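Local coordinates for extracellular subtilisin-like serine proteinase (Vibrio sp. PA-44, PDB 1S2N), which probably cleaves peptide bonds as a calcium-binding serine endopeptidase of the subtilisin family, this chain being the subtilase domain of a longer secreted precursor, at residues 12-17 with 252-257; 30-35 with 88-93; 126-131 with 222-227. All coordinates share one frame; numbering follows the deposited sequence.

Interaction 1 (12-17 with 252-257); sequences DQRNLP and RASENK. With CA (calcium ion), chain E.
Arg14 reaches the loop at the end of helix 242-252 with the edge of its guanidinium group, which lies nearly in plane with its partners. Arg14 NH1 gives a bond of 2.8 Å to the carbonyl O of Arg252, with an N-H...O angle of 156°, and a longer one of 3.2 Å to Ser254 OG. NH2 adds a weak bond to the same Arg252 carbonyl, which is thus held by both terminal nitrogens. The arginine chain turns sharply at chi2 (-57°) and then runs straight, carrying CD past Ser254 OG on the way. That hydroxyl also meets a water: the water donates to Gln13 O at 2.8 Å and lies 2.6 Å from Ser254 OG. Farther along both segments Lys257 crosses Asn15 at about a right angle. Its chain, bent at three torsions, lies with CD against Arg14 O, which also accepts a bond from Arg10, and Lys257 NZ bonds to Asn15 OD1 at 3.0 Å, tilted from the carbonyl plane. The amide's other end, ND2, is taken by Asp280. Behind the contact the loop is stiffened by Gln13: Gln13 NE2 bonds to Asn15 O at 2.7 Å and to Pro17 O, while OE1 binds a calcium ion together with Asp12 OD2, a site completed by Asp9, Asp19, Asn21 and water. The contact therefore joins this calcium-binding loop to the C-terminal part of the subtilase domain. Residues 12-17 follow helix 6-11, whose Arg10 touches Lys257, and Ser254 sits on the short strand 254-255, paired antiparallel with strand 267-268.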
loop_
_atom_site.group_PDB
_atom_site.type_symbol
_atom_site.label_atom_id
_atom_site.label_comp_id
_atom_site.label_asym_id
_atom_site.label_seq_id
_atom_site.Cartn_x
_atom_site.Cartn_y
_atom_site.Cartn_z
ATOM N N ASP A 12 -1.982 4.581 14.234
ATOM C CA ASP A 12 -3.048 4.323 15.211
ATOM C C ASP A 12 -3.303 5.498 16.162
ATOM O O ASP A 12 -4.081 5.370 17.107
ATOM C CB ASP A 12 -2.754 3.043 16.014
ATOM C CG ASP A 12 -1.781 3.273 17.156
ATOM O OD1 ASP A 12 -1.865 2.555 18.174
ATOM O OD2 ASP A 12 -0.897 4.156 17.144
ATOM N N GLN A 13 -2.641 6.628 15.906
ATOM C CA GLN A 13 -2.783 7.832 16.727
ATOM C C GLN A 13 -2.792 9.114 15.884
ATOM O O GLN A 13 -2.400 9.120 14.719
ATOM C CB GLN A 13 -1.674 7.899 17.794
ATOM C CG GLN A 13 -0.239 7.761 17.265
ATOM C CD GLN A 13 0.790 7.637 18.390
ATOM O OE1 GLN A 13 1.067 6.535 18.861
ATOM N NE2 GLN A 13 1.364 8.758 18.805
ATOM N N ARG A 14 -3.239 10.202 16.502
ATOM C CA ARG A 14 -3.369 11.487 15.834
ATOM C C ARG A 14 -2.077 12.271 15.873
ATOM O O ARG A 14 -1.671 12.819 14.857
ATOM C CB ARG A 14 -4.482 12.325 16.480
ATOM C CG ARG A 14 -5.884 11.751 16.298
ATOM C CD ARG A 14 -6.281 11.549 14.845
ATOM N NE ARG A 14 -7.634 11.026 14.691
ATOM C CZ ARG A 14 -8.169 10.670 13.521
ATOM N NH1 ARG A 14 -7.474 10.796 12.401
ATOM N NH2 ARG A 14 -9.410 10.195 13.467
ATOM N N ASN A 15 -1.439 12.334 17.038
ATOM C CA ASN A 15 -0.276 13.200 17.233
ATOM C C ASN A 15 0.970 12.469 17.706
ATOM O O ASN A 15 0.893 11.410 18.328
ATOM C CB ASN A 15 -0.594 14.298 18.256
ATOM C CG ASN A 15 -1.733 15.202 17.813
ATOM O OD1 ASN A 15 -1.661 15.835 16.758
ATOM N ND2 ASN A 15 -2.789 15.266 18.619
ATOM N N LEU A 16 2.119 13.068 17.402
ATOM C CA LEU A 16 3.368 12.753 18.080
ATOM C C LEU A 16 3.232 13.262 19.518
ATOM O O LEU A 16 2.475 14.209 19.750
ATOM C CB LEU A 16 4.543 13.426 17.357
ATOM C CG LEU A 16 4.761 12.979 15.903
ATOM C CD1 LEU A 16 5.881 13.776 15.228
ATOM C CD2 LEU A 16 5.047 11.488 15.823
ATOM N N PRO A 17 3.933 12.659 20.484
ATOM C CA PRO A 17 4.968 11.648 20.243
ATOM C C PRO A 17 4.438 10.226 20.094
ATOM O O PRO A 17 3.334 9.894 20.544
ATOM C CB PRO A 17 5.833 11.737 21.502
ATOM C CG PRO A 17 4.897 12.207 22.596
ATOM C CD PRO A 17 3.740 12.908 21.925
ATOM N N ARG A 252 -11.374 9.607 7.883
ATOM C CA ARG A 252 -10.781 9.078 9.108
ATOM C C ARG A 252 -9.338 9.557 9.284
ATOM O O ARG A 252 -8.791 9.422 10.370
ATOM C CB ARG A 252 -10.804 7.544 9.115
ATOM C CG ARG A 252 -12.193 6.939 9.007
ATOM C CD ARG A 252 -12.576 6.026 10.140
ATOM N NE ARG A 252 -12.396 4.632 9.767
ATOM C CZ ARG A 252 -13.348 3.704 9.767
ATOM N NH1 ARG A 252 -14.598 3.977 10.120
ATOM N NH2 ARG A 252 -13.037 2.472 9.410
ATOM N N ALA A 253 -8.724 10.086 8.221
ATOM C CA ALA A 253 -7.312 10.498 8.258
ATOM C C ALA A 253 -7.046 11.639 9.239
ATOM O O ALA A 253 -7.902 12.489 9.459
ATOM C CB ALA A 253 -6.834 10.903 6.858
ATOM N N SER A 254 -5.855 11.630 9.833
ATOM C CA SER A 254 -5.376 12.742 10.659
ATOM C C SER A 254 -5.066 13.960 9.786
ATOM O O SER A 254 -4.416 13.845 8.746
ATOM C CB SER A 254 -4.133 12.334 11.451
ATOM O OG SER A 254 -4.317 11.097 12.117
ATOM N N GLU A 255 -5.527 15.128 10.218
ATOM C CA GLU A 255 -5.453 16.335 9.407
ATOM C C GLU A 255 -4.414 17.324 9.922
ATOM O O GLU A 255 -4.236 17.475 11.126
ATOM C CB GLU A 255 -6.818 17.013 9.361
ATOM C CG GLU A 255 -7.838 16.248 8.535
ATOM C CD GLU A 255 -9.211 16.908 8.511
ATOM O OE1 GLU A 255 -9.864 16.865 7.439
ATOM O OE2 GLU A 255 -9.647 17.452 9.561
ATOM N N ASN A 256 -3.741 17.994 8.987
ATOM C CA ASN A 256 -2.809 19.079 9.283
ATOM C C ASN A 256 -1.695 18.654 10.235
ATOM O O ASN A 256 -1.305 19.392 11.139
ATOM C CB ASN A 256 -3.573 20.300 9.819
ATOM C CG ASN A 256 -4.707 20.734 8.895
ATOM O OD1 ASN A 256 -5.679 21.356 9.333
ATOM N ND2 ASN A 256 -4.583 20.415 7.610
ATOM N N LYS A 257 -1.186 17.448 10.012
ATOM C CA LYS A 257 -0.133 16.873 10.847
ATOM C C LYS A 257 1.231 16.913 10.170
ATOM O O LYS A 257 2.265 16.905 10.851
ATOM C CB LYS A 257 -0.477 15.419 11.206
ATOM C CG LYS A 257 -0.891 15.224 12.659
ATOM C CD LYS A 257 -2.397 15.340 12.871
ATOM C CE LYS A 257 -2.753 16.463 13.814
ATOM N NZ LYS A 257 -3.846 16.135 14.765
HETATM CA CA CA E . 0.896 4.175 18.605
HETATM O O HOH W 1 -1.032 4.098 20.275
HETATM O O HOH W 2 -2.384 9.387 11.939
#

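Interaction 2 (30-35 with 88-93); sequences GVTAYV and NVNIVG
Val31 O is gripped by two nitrogens of Asn90: the backbone N lies in the carbonyl plane at 3.1 Å with an N-H...O angle of 162°, and the side-chain ND2 adds a weak bond at 3.2 Å. The Asn90 amide is folded back to that oxygen because CG stands beside its own backbone N (chi1 -61°). ND2 also donates to a water that accepts from Gly30 N, so this water bridges Asn90 to Gly30 at the start of the pairing. From here the ladder runs on: Ala33 N to Asn90 O is the shortest bond, 2.7 Å, followed by Val92 N to Ala33 O and Val35 N to Val92 O. These are two neighbouring strands, 32-37 and 90-95, of the seven-stranded parallel sheet at the centre of the subtilase alpha/beta fold, their short segments twisted by 25°. On one face Val92 fits between two neighbours. Val92 CG2 meets Thr32 CG2 at 3.6 Å, and Val92 CG1 lies beside Tyr34 CD1 at 3.6 Å, obliquely to the ring, as the two side chains point the same way. Thr32 CG2 also sits over a face of that ring, offset toward its rim. Trp114 of helix 105-118 touches both Tyr34 and Val92. On the other face Ala33 CB lies 4.0 Å from Val89 CG1, while Val35 CG2 and Ile91 CG2 meet at the same separation. Helix 70-79 packs against Ala33 and Val35 here, and helix 219-236 touches Val31 and Val89 with Ala231.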
loop_
_atom_site.group_PDB
_atom_site.type_symbol
_atom_site.label_atom_id
_atom_site.label_comp_id
_atom_site.label_asym_id
_atom_site.label_seq_id
_atom_site.Cartn_x
_atom_site.Cartn_y
_atom_site.Cartn_z
ATOM N N GLY A 30 -10.484 -12.309 6.202
ATOM C CA GLY A 30 -11.547 -12.434 5.223
ATOM C C GLY A 30 -11.356 -11.524 4.021
ATOM O O GLY A 30 -12.216 -11.498 3.132
ATOM N N VAL A 31 -10.252 -10.776 3.982
ATOM C CA VAL A 31 -9.940 -9.964 2.810
ATOM C C VAL A 31 -8.619 -10.408 2.200
ATOM O O VAL A 31 -7.837 -11.098 2.834
ATOM C CB VAL A 31 -10.021 -8.405 3.081
ATOM C CG1 VAL A 31 -10.486 -8.093 4.507
ATOM C CG2 VAL A 31 -8.738 -7.677 2.754
ATOM N N THR A 32 -8.408 -10.032 0.945
ATOM C CA THR A 32 -7.237 -10.444 0.197
ATOM C C THR A 32 -6.573 -9.223 -0.425
ATOM O O THR A 32 -7.228 -8.442 -1.134
ATOM C CB THR A 32 -7.649 -11.452 -0.890
ATOM O OG1 THR A 32 -8.303 -12.583 -0.284
ATOM C CG2 THR A 32 -6.436 -12.049 -1.571
ATOM N N ALA A 33 -5.287 -9.045 -0.128
ATOM C CA ALA A 33 -4.485 -7.999 -0.750
ATOM C C ALA A 33 -3.707 -8.582 -1.923
ATOM O O ALA A 33 -2.909 -9.495 -1.738
ATOM C CB ALA A 33 -3.532 -7.375 0.264
ATOM N N TYR A 34 -3.964 -8.064 -3.122
ATOM C CA TYR A 34 -3.193 -8.418 -4.309
ATOM C C TYR A 34 -2.011 -7.475 -4.447
ATOM O O TYR A 34 -2.183 -6.280 -4.676
ATOM C CB TYR A 34 -4.080 -8.379 -5.558
ATOM C CG TYR A 34 -5.192 -9.400 -5.487
ATOM C CD1 TYR A 34 -5.018 -10.683 -5.995
ATOM C CD2 TYR A 34 -6.401 -9.096 -4.868
ATOM C CE1 TYR A 34 -6.036 -11.637 -5.915
ATOM C CE2 TYR A 34 -7.419 -10.038 -4.773
ATOM C CZ TYR A 34 -7.229 -11.309 -5.297
ATOM O OH TYR A 34 -8.238 -12.243 -5.212
ATOM N N VAL A 35 -0.809 -8.024 -4.295
ATOM C CA VAL A 35 0.427 -7.251 -4.352
ATOM C C VAL A 35 1.047 -7.320 -5.747
ATOM O O VAL A 35 1.647 -8.323 -6.121
ATOM C CB VAL A 35 1.423 -7.762 -3.306
ATOM C CG1 VAL A 35 2.661 -6.869 -3.260
ATOM C CG2 VAL A 35 0.748 -7.841 -1.944
ATOM N N ASN A 88 -3.838 -10.686 9.841
ATOM C CA ASN A 88 -4.451 -11.922 9.328
ATOM C C ASN A 88 -5.069 -11.792 7.933
ATOM O O ASN A 88 -5.928 -12.583 7.545
ATOM C CB ASN A 88 -5.474 -12.457 10.318
ATOM C CG ASN A 88 -4.874 -13.434 11.269
ATOM O OD1 ASN A 88 -4.516 -13.075 12.398
ATOM N ND2 ASN A 88 -4.725 -14.682 10.821
ATOM N N VAL A 89 -4.598 -10.812 7.174
ATOM C CA VAL A 89 -4.982 -10.659 5.776
ATOM C C VAL A 89 -4.431 -11.816 4.945
ATOM O O VAL A 89 -3.465 -12.477 5.341
ATOM C CB VAL A 89 -4.484 -9.289 5.213
ATOM C CG1 VAL A 89 -4.346 -9.283 3.718
ATOM C CG2 VAL A 89 -5.456 -8.223 5.581
ATOM N N ASN A 90 -5.082 -12.063 3.814
ATOM C CA ASN A 90 -4.562 -12.936 2.775
ATOM C C ASN A 90 -3.771 -12.134 1.750
ATOM O O ASN A 90 -4.188 -11.054 1.341
ATOM C CB ASN A 90 -5.703 -13.676 2.081
ATOM C CG ASN A 90 -6.476 -14.548 3.033
ATOM O OD1 ASN A 90 -5.907 -15.435 3.666
ATOM N ND2 ASN A 90 -7.783 -14.280 3.170
ATOM N N ILE A 91 -2.624 -12.677 1.356
ATOM C CA ILE A 91 -1.744 -12.070 0.367
ATOM C C ILE A 91 -1.730 -12.938 -0.887
ATOM O O ILE A 91 -1.624 -14.154 -0.793
ATOM C CB ILE A 91 -0.313 -11.947 0.935
ATOM C CG1 ILE A 91 -0.313 -11.100 2.215
ATOM C CG2 ILE A 91 0.651 -11.371 -0.125
ATOM C CD1 ILE A 91 -0.570 -9.612 1.990
ATOM N N VAL A 92 -1.851 -12.304 -2.051
ATOM C CA VAL A 92 -1.738 -12.988 -3.335
ATOM C C VAL A 92 -0.700 -12.229 -4.144
ATOM O O VAL A 92 -0.895 -11.058 -4.462
ATOM C CB VAL A 92 -3.094 -13.045 -4.097
ATOM C CG1 VAL A 92 -2.898 -13.508 -5.526
ATOM C CG2 VAL A 92 -4.066 -13.977 -3.385
ATOM N N GLY A 93 0.417 -12.887 -4.434
ATOM C CA GLY A 93 1.469 -12.294 -5.230
ATOM C C GLY A 93 1.114 -12.279 -6.700
ATOM O O GLY A 93 0.715 -13.303 -7.249
HETATM O O HOH W 3 -8.849 -14.795 5.935
#

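Interaction 3 (126-131 with 222-227); sequences NMSLGG and ATPHVA. With PMS (phenylmethanesulfonic acid), chain F.
Asn126 sets its amide nitrogen against the backbone and side chains of Thr223, Pro224 and Ala227 on helix 219-236: Asn126 ND2 lies 3.1 Å from Pro224 CA and 3.3 Å from Ala227 CB, with Thr223 CG2 at its flank. With CG anti to the backbone N (chi1 -177°), the side chain extends from the end of strand 123-127 across this face of the helix, and its line crosses that of Thr223 at a slant. Nearby, Ser128 OG rests 3.6 Å from Thr223 CB and 3.7 Å from Pro224 CD. Its hydrogen bond goes to Ser220 O, in the first turn of the helix, while Thr223 OG1 bonds to Thr219 O. Both hydroxyls of this meeting are thus held by backbone carbonyls at the start of the helix. Pro224 has no N-H for the preceding turn, and the helix is kinked there. The inverse gamma turn centred on Ser128 carries the chain off the strand toward Gly130, whose N is 3.3 Å from C4 of the bound phenylmethanesulfonic acid. That ligand is also hydrogen-bonded to Asn157 and to the backbone N of Ser220. Ser128 approaches both Asp37 and Ser220, predicted members of the charge relay system with His70. The packing of a central parallel strand on the helix whose first turn holds Ser220, the predicted charge-relay serine, beside the bound phenylmethanesulfonic acid, belongs to the active-site core of the subtilase fold.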
loop_
_atom_site.group_PDB
_atom_site.type_symbol
_atom_site.label_atom_id
_atom_site.label_comp_id
_atom_site.label_asym_id
_atom_site.label_seq_id
_atom_site.Cartn_x
_atom_site.Cartn_y
_atom_site.Cartn_z
ATOM N N ASN A 126 -2.489 -3.356 -4.556
ATOM C CA ASN A 126 -1.396 -2.479 -4.124
ATOM C C ASN A 126 -0.361 -2.417 -5.240
ATOM O O ASN A 126 0.200 -3.438 -5.624
ATOM C CB ASN A 126 -0.759 -3.016 -2.831
ATOM C CG ASN A 126 0.346 -2.110 -2.281
ATOM O OD1 ASN A 126 1.457 -2.074 -2.801
ATOM N ND2 ASN A 126 0.043 -1.397 -1.213
ATOM N N MET A 127 -0.119 -1.223 -5.762
ATOM C CA MET A 127 0.823 -1.026 -6.858
ATOM C C MET A 127 1.926 -0.078 -6.413
ATOM O O MET A 127 1.872 1.120 -6.702
ATOM C CB MET A 127 0.107 -0.436 -8.066
ATOM C CG MET A 127 -0.870 -1.375 -8.730
ATOM S SD MET A 127 -1.438 -0.724 -10.305
ATOM C CE MET A 127 -0.088 -1.133 -11.370
ATOM N N SER A 128 2.921 -0.620 -5.713
ATOM C CA SER A 128 4.100 0.144 -5.296
ATOM C C SER A 128 5.108 0.260 -6.452
ATOM O O SER A 128 6.252 -0.194 -6.356
ATOM C CB SER A 128 4.751 -0.501 -4.068
ATOM O OG SER A 128 4.049 -0.179 -2.889
ATOM N N LEU A 129 4.670 0.882 -7.541
ATOM C CA LEU A 129 5.500 1.060 -8.720
ATOM C C LEU A 129 5.024 2.246 -9.529
ATOM O O LEU A 129 3.873 2.685 -9.427
ATOM C CB LEU A 129 5.484 -0.202 -9.589
ATOM C CG LEU A 129 4.135 -0.662 -10.164
ATOM C CD1 LEU A 129 3.871 -0.049 -11.530
ATOM C CD2 LEU A 129 4.077 -2.185 -10.254
ATOM N N GLY A 130 5.920 2.753 -10.358
ATOM C CA GLY A 130 5.617 3.916 -11.158
ATOM C C GLY A 130 6.660 4.190 -12.213
ATOM O O GLY A 130 7.699 3.533 -12.294
ATOM N N GLY A 131 6.352 5.171 -13.044
ATOM C CA GLY A 131 7.197 5.518 -14.167
ATOM C C GLY A 131 6.503 6.556 -15.011
ATOM O O GLY A 131 5.626 7.287 -14.528
ATOM N N ALA A 222 5.164 3.356 1.820
ATOM C CA ALA A 222 4.006 4.103 2.297
ATOM C C ALA A 222 2.685 3.482 1.851
ATOM O O ALA A 222 1.735 3.405 2.622
ATOM C CB ALA A 222 4.085 5.561 1.821
ATOM N N THR A 223 2.651 3.043 0.603
ATOM C CA THR A 223 1.445 2.545 -0.040
ATOM C C THR A 223 0.833 1.322 0.649
ATOM O O THR A 223 -0.377 1.304 0.862
ATOM C CB THR A 223 1.740 2.251 -1.526
ATOM O OG1 THR A 223 2.203 3.451 -2.160
ATOM C CG2 THR A 223 0.466 1.899 -2.288
ATOM N N PRO A 224 1.637 0.304 0.975
ATOM C CA PRO A 224 1.129 -0.883 1.674
ATOM C C PRO A 224 0.600 -0.598 3.065
ATOM O O PRO A 224 -0.209 -1.381 3.545
ATOM C CB PRO A 224 2.355 -1.803 1.753
ATOM C CG PRO A 224 3.525 -0.901 1.609
ATOM C CD PRO A 224 3.074 0.165 0.676
ATOM N N HIS A 225 1.064 0.473 3.701
ATOM C CA HIS A 225 0.494 0.912 4.972
ATOM C C HIS A 225 -1.000 1.191 4.786
ATOM O O HIS A 225 -1.832 0.698 5.563
ATOM C CB HIS A 225 1.203 2.166 5.507
ATOM C CG HIS A 225 2.423 1.881 6.331
ATOM N ND1 HIS A 225 3.684 1.769 5.783
ATOM C CD2 HIS A 225 2.577 1.726 7.666
ATOM C CE1 HIS A 225 4.560 1.538 6.745
ATOM N NE2 HIS A 225 3.914 1.510 7.898
ATOM N N VAL A 226 -1.339 1.955 3.743
ATOM C CA VAL A 226 -2.741 2.320 3.495
ATOM C C VAL A 226 -3.552 1.167 2.867
ATOM O O VAL A 226 -4.748 1.055 3.123
ATOM C CB VAL A 226 -2.928 3.710 2.738
ATOM C CG1 VAL A 226 -1.617 4.462 2.547
ATOM C CG2 VAL A 226 -3.644 3.566 1.419
ATOM N N ALA A 227 -2.910 0.312 2.071
ATOM C CA ALA A 227 -3.548 -0.922 1.602
ATOM C C ALA A 227 -3.909 -1.801 2.794
ATOM O O ALA A 227 -4.948 -2.438 2.810
ATOM C CB ALA A 227 -2.628 -1.679 0.653
HETATM C C PMS F . 9.972 2.482 -6.619
HETATM S S PMS F . 9.515 2.055 -4.891
HETATM C C1 PMS F . 8.983 3.436 -7.267
HETATM C C2 PMS F . 9.456 4.283 -8.273
HETATM C C3 PMS F . 8.597 5.180 -8.909
HETATM C C4 PMS F . 7.256 5.229 -8.546
HETATM C C5 PMS F . 6.776 4.386 -7.548
HETATM C C6 PMS F . 7.631 3.492 -6.909
HETATM O O2S PMS F . 8.938 3.624 -4.209
HETATM O O1S PMS F . 10.731 1.628 -3.887
#

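Overall arrangement
Starting from the N terminus, the chain passes through the calcium-binding loop 12-17, which finds its partner only after 234 further residues; interaction 1 thus closes a long loop that contains both of the others, joining the segment after helix 6-11 to strand 254-255. Within it, interaction 2 comes first, pairing neighbouring strands 32-37 and 90-95 across 52 residues, and interaction 3 follows in series, bringing 126-131 to 222-227. These two touch through Tyr34 O and Asn126 N, 2.9 Å apart, because strands 32-37 and 123-127 are neighbours in the central sheet. Interaction 3 then ties that sheet to helix 219-236, whereas interaction 1 lies peripherally, its centre about 20 Å from that of interaction 3.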